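Local coordinates for protein glycine oxidase (PDB 7CYX) that probably catalyses the FAD-dependent oxidation of glycine to glyoxylate, ammonium and hydrogen peroxide, a step linked to the biosynthesis of thiamine diphosphate, at residues A[20-25]-A[160-165]; A[78-81]-A[87-90]; A[190-195]-A[202-207]. All coordinates share one frame; numbering follows the deposited sequence.

Contact 1: A[20-25]-A[160-165]; sequences AHFLAE and KAFAHS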
loop_
_atom_site.group_PDB
_atom_site.type_symbol
_atom_site.label_atom_id
_atom_site.label_comp_id
_atom_site.label_asym_id
_atom_site.label_seq_id
_atom_site.Cartn_x
_atom_site.Cartn_y
_atom_site.Cartn_z
ATOM N N ALA A 20 -9.888 -8.610 16.580
ATOM C CA ALA A 20 -8.848 -9.622 16.515
ATOM C C ALA A 20 -7.514 -9.010 16.967
ATOM O O ALA A 20 -6.830 -9.584 17.759
ATOM C CB ALA A 20 -8.761 -10.188 15.119
ATOM N N HIS A 21 -7.188 -7.815 16.461
ATOM C CA HIS A 21 -5.926 -7.143 16.756
ATOM C C HIS A 21 -5.736 -6.957 18.264
ATOM O O HIS A 21 -4.738 -7.372 18.784
ATOM C CB HIS A 21 -5.838 -5.782 16.066
ATOM C CG HIS A 21 -4.771 -4.896 16.627
ATOM N ND1 HIS A 21 -3.436 -5.066 16.322
ATOM C CD2 HIS A 21 -4.829 -3.864 17.495
ATOM C CE1 HIS A 21 -2.717 -4.162 16.966
ATOM N NE2 HIS A 21 -3.551 -3.409 17.694
ATOM N N PHE A 22 -6.684 -6.280 18.926
ATOM C CA PHE A 22 -6.551 -5.889 20.330
ATOM C C PHE A 22 -6.500 -7.111 21.257
ATOM O O PHE A 22 -5.732 -7.087 22.217
ATOM C CB PHE A 22 -7.662 -4.923 20.747
ATOM C CG PHE A 22 -7.495 -3.545 20.172
ATOM C CD1 PHE A 22 -6.632 -2.628 20.761
ATOM C CD2 PHE A 22 -8.145 -3.184 19.000
ATOM C CE1 PHE A 22 -6.460 -1.366 20.211
ATOM C CE2 PHE A 22 -7.954 -1.928 18.440
ATOM C CZ PHE A 22 -7.127 -1.013 19.054
ATOM N N LEU A 23 -7.310 -8.151 20.984
ATOM C CA LEU A 23 -7.359 -9.379 21.815
ATOM C C LEU A 23 -6.039 -10.143 21.713
ATOM O O LEU A 23 -5.412 -10.422 22.728
ATOM C CB LEU A 23 -8.498 -10.292 21.361
ATOM C CG LEU A 23 -9.915 -9.915 21.791
ATOM C CD1 LEU A 23 -10.904 -10.929 21.231
ATOM C CD2 LEU A 23 -10.054 -9.822 23.303
ATOM N N ALA A 24 -5.646 -10.485 20.482
ATOM C CA ALA A 24 -4.407 -11.251 20.203
ATOM C C ALA A 24 -3.181 -10.519 20.758
ATOM O O ALA A 24 -2.243 -11.131 21.237
ATOM C CB ALA A 24 -4.236 -11.472 18.718
ATOM N N GLU A 25 -3.187 -9.198 20.642
ATOM C CA GLU A 25 -2.099 -8.379 21.150
ATOM C C GLU A 25 -1.899 -8.642 22.652
ATOM O O GLU A 25 -0.775 -8.638 23.119
ATOM C CB GLU A 25 -2.402 -6.902 20.906
ATOM C CG GLU A 25 -1.172 -6.089 20.583
ATOM C CD GLU A 25 -1.473 -4.630 20.294
ATOM O OE1 GLU A 25 -2.508 -4.114 20.797
ATOM O OE2 GLU A 25 -0.677 -4.018 19.557
ATOM N N LYS A 160 -6.709 -4.878 6.529
ATOM C CA LYS A 160 -5.703 -5.875 6.324
ATOM C C LYS A 160 -4.649 -5.747 7.436
ATOM O O LYS A 160 -4.230 -6.753 7.976
ATOM C CB LYS A 160 -5.141 -5.762 4.907
ATOM C CG LYS A 160 -6.079 -6.254 3.810
ATOM C CD LYS A 160 -5.598 -5.916 2.403
ATOM C CE LYS A 160 -6.625 -5.231 1.523
ATOM N NZ LYS A 160 -7.350 -6.189 0.653
ATOM N N ALA A 161 -4.273 -4.519 7.819
ATOM C CA ALA A 161 -3.246 -4.341 8.845
ATOM C C ALA A 161 -3.663 -5.026 10.161
ATOM O O ALA A 161 -2.905 -5.855 10.702
ATOM C CB ALA A 161 -2.952 -2.882 9.050
ATOM N N PHE A 162 -4.857 -4.683 10.664
ATOM C CA PHE A 162 -5.419 -5.283 11.863
ATOM C C PHE A 162 -5.308 -6.809 11.788
ATOM O O PHE A 162 -4.843 -7.445 12.735
ATOM C CB PHE A 162 -6.895 -4.919 12.041
ATOM C CG PHE A 162 -7.182 -3.621 12.746
ATOM C CD1 PHE A 162 -6.569 -3.303 13.945
ATOM C CD2 PHE A 162 -8.107 -2.729 12.235
ATOM C CE1 PHE A 162 -6.852 -2.116 14.606
ATOM C CE2 PHE A 162 -8.390 -1.540 12.892
ATOM C CZ PHE A 162 -7.753 -1.225 14.071
ATOM N N ALA A 163 -5.734 -7.391 10.662
ATOM C CA ALA A 163 -5.879 -8.857 10.553
ATOM C C ALA A 163 -4.511 -9.563 10.581
ATOM O O ALA A 163 -4.333 -10.561 11.274
ATOM C CB ALA A 163 -6.670 -9.212 9.325
ATOM N N HIS A 164 -3.529 -9.034 9.861
ATOM C CA HIS A 164 -2.174 -9.636 9.843
ATOM C C HIS A 164 -1.438 -9.405 11.175
ATOM O O HIS A 164 -0.607 -10.234 11.576
ATOM C CB HIS A 164 -1.337 -9.053 8.709
ATOM C CG HIS A 164 -1.846 -9.350 7.344
ATOM N ND1 HIS A 164 -2.001 -10.637 6.881
ATOM C CD2 HIS A 164 -2.170 -8.522 6.326
ATOM C CE1 HIS A 164 -2.440 -10.589 5.641
ATOM N NE2 HIS A 164 -2.521 -9.296 5.264
ATOM N N SER A 165 -1.701 -8.256 11.815
ATOM C CA SER A 165 -1.226 -7.972 13.158
ATOM C C SER A 165 -1.673 -9.094 14.096
ATOM O O SER A 165 -0.868 -9.639 14.848
ATOM C CB SER A 165 -1.733 -6.634 13.636
ATOM O OG SER A 165 -1.432 -6.418 15.011
#

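Contact 2: A[78-81]-A[87-90]; sequences AVLR and DIGY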
loop_
_atom_site.group_PDB
_atom_site.type_symbol
_atom_site.label_atom_id
_atom_site.label_comp_id
_atom_site.label_asym_id
_atom_site.label_seq_id
_atom_site.Cartn_x
_atom_site.Cartn_y
_atom_site.Cartn_z
ATOM N N ALA A 78 1.373 3.943 13.251
ATOM C CA ALA A 78 2.826 3.734 13.419
ATOM C C ALA A 78 3.103 2.305 13.871
ATOM O O ALA A 78 3.988 1.656 13.317
ATOM C CB ALA A 78 3.406 4.717 14.413
ATOM N N VAL A 79 2.336 1.851 14.874
ATOM C CA VAL A 79 2.446 0.505 15.453
ATOM C C VAL A 79 2.230 -0.538 14.355
ATOM O O VAL A 79 3.009 -1.466 14.238
ATOM C CB VAL A 79 1.445 0.296 16.604
ATOM C CG1 VAL A 79 1.267 -1.181 16.939
ATOM C CG2 VAL A 79 1.838 1.098 17.838
ATOM N N LEU A 80 1.144 -0.378 13.585
ATOM C CA LEU A 80 0.723 -1.367 12.601
ATOM C C LEU A 80 1.784 -1.464 11.493
ATOM O O LEU A 80 2.229 -2.560 11.145
ATOM C CB LEU A 80 -0.649 -0.972 12.039
ATOM C CG LEU A 80 -1.854 -1.165 12.965
ATOM C CD1 LEU A 80 -3.090 -0.526 12.355
ATOM C CD2 LEU A 80 -2.123 -2.631 13.267
ATOM N N ARG A 81 2.182 -0.311 10.947
ATOM C CA ARG A 81 3.251 -0.260 9.947
ATOM C C ARG A 81 4.469 -1.051 10.456
ATOM O O ARG A 81 4.921 -1.968 9.765
ATOM C CB ARG A 81 3.594 1.188 9.576
ATOM C CG ARG A 81 4.895 1.353 8.801
ATOM C CD ARG A 81 5.035 0.491 7.546
ATOM N NE ARG A 81 6.235 -0.357 7.546
ATOM C CZ ARG A 81 6.965 -0.676 6.477
ATOM N NH1 ARG A 81 6.814 -0.011 5.344
ATOM N NH2 ARG A 81 7.861 -1.647 6.555
ATOM N N ASP A 87 1.282 0.031 5.657
ATOM C CA ASP A 87 0.913 1.416 5.936
ATOM C C ASP A 87 -0.566 1.622 5.584
ATOM O O ASP A 87 -0.980 1.267 4.479
ATOM C CB ASP A 87 1.746 2.386 5.097
ATOM C CG ASP A 87 1.498 3.848 5.419
ATOM O OD1 ASP A 87 2.114 4.337 6.382
ATOM O OD2 ASP A 87 0.702 4.487 4.693
ATOM N N ILE A 88 -1.329 2.159 6.536
ATOM C CA ILE A 88 -2.808 2.316 6.431
ATOM C C ILE A 88 -3.191 3.629 5.753
ATOM O O ILE A 88 -4.364 3.912 5.687
ATOM C CB ILE A 88 -3.452 2.194 7.823
ATOM C CG1 ILE A 88 -3.085 3.373 8.722
ATOM C CG2 ILE A 88 -3.095 0.876 8.467
ATOM C CD1 ILE A 88 -3.904 3.462 9.966
ATOM N N GLY A 89 -2.224 4.389 5.273
ATOM C CA GLY A 89 -2.540 5.657 4.606
ATOM C C GLY A 89 -3.079 6.705 5.555
ATOM O O GLY A 89 -3.816 7.557 5.100
ATOM N N TYR A 90 -2.716 6.656 6.830
ATOM C CA TYR A 90 -3.234 7.697 7.741
ATOM C C TYR A 90 -2.747 9.056 7.263
ATOM O O TYR A 90 -1.565 9.240 7.070
ATOM C CB TYR A 90 -2.765 7.523 9.180
ATOM C CG TYR A 90 -3.269 8.626 10.067
ATOM C CD1 TYR A 90 -4.621 8.858 10.199
ATOM C CD2 TYR A 90 -2.401 9.467 10.731
ATOM C CE1 TYR A 90 -5.106 9.876 10.993
ATOM C CE2 TYR A 90 -2.868 10.490 11.534
ATOM C CZ TYR A 90 -4.224 10.697 11.665
ATOM O OH TYR A 90 -4.690 11.702 12.446
#

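Contact 3: A[190-195]-A[202-207]; sequences TGVITS and EKVVIA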
loop_
_atom_site.group_PDB
_atom_site.type_symbol
_atom_site.label_atom_id
_atom_site.label_comp_id
_atom_site.label_asym_id
_atom_site.label_seq_id
_atom_site.Cartn_x
_atom_site.Cartn_y
_atom_site.Cartn_z
ATOM N N THR A 190 -19.907 -22.840 23.290
ATOM C CA THR A 190 -18.858 -23.887 23.317
ATOM C C THR A 190 -18.174 -23.979 21.961
ATOM O O THR A 190 -17.187 -24.695 21.858
ATOM C CB THR A 190 -19.436 -25.259 23.640
ATOM O OG1 THR A 190 -20.469 -25.423 22.679
ATOM C CG2 THR A 190 -19.997 -25.336 25.038
ATOM N N GLY A 191 -18.700 -23.277 20.970
ATOM C CA GLY A 191 -18.070 -23.313 19.647
ATOM C C GLY A 191 -18.884 -22.572 18.616
ATOM O O GLY A 191 -19.781 -21.822 18.993
ATOM N N VAL A 192 -18.580 -22.821 17.350
ATOM C CA VAL A 192 -19.273 -22.137 16.233
ATOM C C VAL A 192 -19.439 -23.158 15.110
ATOM O O VAL A 192 -18.514 -23.916 14.892
ATOM C CB VAL A 192 -18.453 -20.909 15.825
ATOM C CG1 VAL A 192 -17.649 -21.154 14.575
ATOM C CG2 VAL A 192 -19.318 -19.680 15.693
ATOM N N ILE A 193 -20.604 -23.184 14.463
ATOM C CA ILE A 193 -20.889 -24.178 13.387
ATOM C C ILE A 193 -20.648 -23.524 12.030
ATOM O O ILE A 193 -21.378 -22.602 11.698
ATOM C CB ILE A 193 -22.313 -24.730 13.545
ATOM C CG1 ILE A 193 -22.455 -25.477 14.869
ATOM C CG2 ILE A 193 -22.674 -25.618 12.376
ATOM C CD1 ILE A 193 -23.867 -25.643 15.335
ATOM N N THR A 194 -19.679 -24.036 11.271
ATOM C CA THR A 194 -19.279 -23.409 9.990
ATOM C C THR A 194 -19.494 -24.346 8.804
ATOM O O THR A 194 -19.916 -25.468 9.007
ATOM C CB THR A 194 -17.816 -22.989 10.077
ATOM O OG1 THR A 194 -17.055 -24.186 10.014
ATOM C CG2 THR A 194 -17.501 -22.292 11.375
ATOM N N SER A 195 -19.197 -23.864 7.603
ATOM C CA SER A 195 -19.365 -24.656 6.363
ATOM C C SER A 195 -18.214 -25.648 6.218
ATOM O O SER A 195 -18.316 -26.539 5.402
ATOM C CB SER A 195 -19.411 -23.740 5.189
ATOM O OG SER A 195 -18.370 -22.796 5.268
ATOM N N GLU A 202 -14.659 -20.522 23.419
ATOM C CA GLU A 202 -15.300 -20.236 24.717
ATOM C C GLU A 202 -16.053 -18.899 24.664
ATOM O O GLU A 202 -16.879 -18.611 25.531
ATOM C CB GLU A 202 -14.256 -20.197 25.845
ATOM C CG GLU A 202 -13.878 -21.572 26.400
ATOM C CD GLU A 202 -13.077 -21.556 27.696
ATOM O OE1 GLU A 202 -13.646 -21.139 28.730
ATOM O OE2 GLU A 202 -11.875 -21.943 27.668
ATOM N N LYS A 203 -15.695 -18.053 23.697
ATOM C CA LYS A 203 -16.357 -16.788 23.481
ATOM C C LYS A 203 -16.524 -16.601 21.975
ATOM O O LYS A 203 -15.726 -17.115 21.187
ATOM C CB LYS A 203 -15.575 -15.616 24.083
ATOM C CG LYS A 203 -15.357 -15.654 25.591
ATOM C CD LYS A 203 -14.712 -14.379 26.109
ATOM C CE LYS A 203 -14.077 -14.500 27.479
ATOM N NZ LYS A 203 -14.895 -15.317 28.405
ATOM N N VAL A 204 -17.575 -15.874 21.601
ATOM C CA VAL A 204 -17.863 -15.542 20.235
ATOM C C VAL A 204 -18.078 -14.037 20.161
ATOM O O VAL A 204 -18.649 -13.479 21.089
ATOM C CB VAL A 204 -19.104 -16.288 19.728
ATOM C CG1 VAL A 204 -19.781 -15.549 18.590
ATOM C CG2 VAL A 204 -18.749 -17.696 19.295
ATOM N N VAL A 205 -17.636 -13.426 19.056
ATOM C CA VAL A 205 -18.019 -12.078 18.695
ATOM C C VAL A 205 -18.636 -12.061 17.287
ATOM O O VAL A 205 -18.017 -12.494 16.304
ATOM C CB VAL A 205 -16.836 -11.108 18.771
ATOM C CG1 VAL A 205 -17.319 -9.682 18.582
ATOM C CG2 VAL A 205 -16.064 -11.259 20.076
ATOM N N ILE A 206 -19.850 -11.507 17.217
ATOM C CA ILE A 206 -20.595 -11.307 15.991
ATOM C C ILE A 206 -20.166 -9.973 15.384
ATOM O O ILE A 206 -20.591 -8.928 15.868
ATOM C CB ILE A 206 -22.113 -11.332 16.264
ATOM C CG1 ILE A 206 -22.571 -12.652 16.879
ATOM C CG2 ILE A 206 -22.901 -11.034 14.999
ATOM C CD1 ILE A 206 -24.016 -12.635 17.335
ATOM N N ALA A 207 -19.359 -10.039 14.315
ATOM C CA ALA A 207 -18.886 -8.895 13.568
ATOM C C ALA A 207 -19.199 -9.064 12.074
ATOM O O ALA A 207 -18.303 -8.934 11.232
ATOM C CB ALA A 207 -17.400 -8.762 13.790
#

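Contact 1: A[20-25]-A[160-165]
Ser165 OG is gripped twice: across the contact by the ring of His21, whose ND1 lies 2.8 Å from Ser165 OG, and by NZ of Lys83 on helix 73-84. The hydroxyl meets the imidazole at its edge, close to the ring plane, but the bond is bent, with an angle of 141°, and either partner could be its donor. Both side chains leave their helices in the same way: the ring of His21 and the hydroxyl of Ser165 each stand anti to the backbone N, and this brings the two polar ends together in the space between the helices.

Helix 14-25 follows the first strand of the Rossmann-type dinucleotide fold, strand 5-10, and helix 155-168 packs beside it. In the segments 20-25 and 160-165 the axes approach to 8.3 Å at an angle of 25°, so the two helices run nearly alongside each other in the same direction. Phe162 reaches across to two side chains of the other helix, His21 and Phe22. Its CD1 is only 3.3 Å from His21 CB, a tight contact, while Phe162 CE1 comes to Phe22 CE2 at 4.0 Å. The His21 and Phe162 side chains cross at about a right angle, with their ring planes tilted by 53°, an oblique pairing.

Within helix 14-25 the imidazole is also braced by its neighbour, because His21 CD2 stands 3.6 Å above the plane of the Phe22 ring, over its centre. With one edge bonded to Ser165 and CD2 resting on the phenyl face, the imidazole is probably restrained in its rotation. Phe162 lies about 4 Å, side chain to side chain, from the FAD-binding Val14, and Phe22 also touches Ala349 of helix 341-352.

Contact 2: A[78-81]-A[87-90]
Helix 73-84 ends just before a loop that doubles back along it, so that the CA atoms of Arg81 and Asp87 come within 4.9 Å of each other. Residues 87-90 form no strand or helix; they fold into an Asx turn in which the backbone N of Gly89 donates to Asp87 OD2 at 3.0 Å, with an N-H...O angle of 143°. The amide comes to this oxygen from well above the carboxylate plane, 60° out of it. Gly89 has a positive phi, a conformation that favours glycine.

Between helix and loop, Leu80 CD1 touches Ile88 CG2 at 4.1 Å, methyl against methyl, and the two side chains cross at about a right angle. The Ile88 torsion (chi1 68°) places CG1 between the backbone N and the carbonyl carbon and leaves the CG2 branch beside the N, where it meets leucine. Leu158 of helix 155-168 touches both residues, and the backbone of Ile88 is hydrogen-bonded to Ile154, so the loop is also tied to the residue just before that helix.

Arg81 runs its aliphatic part past the turn, with CD 4.2 Å from the backbone N of Asp87. Its charged end passes the carboxylate of the same chain, for Arg81 NE stays 6.4 Å from Asp87 OD1. Instead Arg81 NH1 makes a salt bridge with Asp87 OD1 of the second subunit, and the Asp87 residues of the two subunits also pack against each other. Apolar groups thus join the loop to its helix; Asp87 holds its own turn through OD2, while the Arg81 guanidinium serves the dimer interface, where it probably eases the closeness of the two acidic groups.

Contact 3: A[190-195]-A[202-207]
A small three-stranded antiparallel sheet, formed by strands 179-184, 189-194 and 197-201, leans here on strand 203-206 of the Rossmann-type sheet, and the contact is carried by Val192 and Val204. Their CG2 methyls meet at 4.2 Å, with the two side chains crossing at about a right angle. Val204 puts CG2 beside its backbone N and anti to the carbonyl carbon (chi1 155°), the branch that faces the small sheet. The same methyl, Val204 CG2, also approaches the backbone, lying 4.3 Å from Gly191 O.

The two strands belong to different sheets: the chain turns a corner at Glu202 as it leaves strand 197-201, and enters the mixed sheet of the FAD-binding fold, lying parallel to its neighbours 5-10 and 327-331. Ile10 of strand 5-10 touches both valines and adds to the apolar layer. Thr190 and Gly191 together face Arg183 in a classic beta bulge, and Thr190 O also accepts a hydrogen bond from Arg183 NH2. The side chain of Val192 also lies about 4 Å from that of Val179, which binds FAD, and the cofactor itself touches Ala207 just beyond strand 203-206.

Contacts 1 and 2 adjoin each other: helix 155-168, which carries half of contact 1, packs on contact 2, and helix 73-84, which carries half of contact 2, packs on contact 1. Contact 1 is wholly buried and combines aromatic packing with a polar bond inside the fold. Contact 2 is only partly buried, apolar on its inner side and ionic where it meets the second subunit. Contact 3, buried and apolar, joins two sheets and touches neither; its nearest atoms are about 5 Å from those of contact 1 and about 16 Å from those of contact 2. Contact 1 involves helix 14-25, which packs on the Rossmann-type sheet, and contact 3 involves strand 203-206 within it.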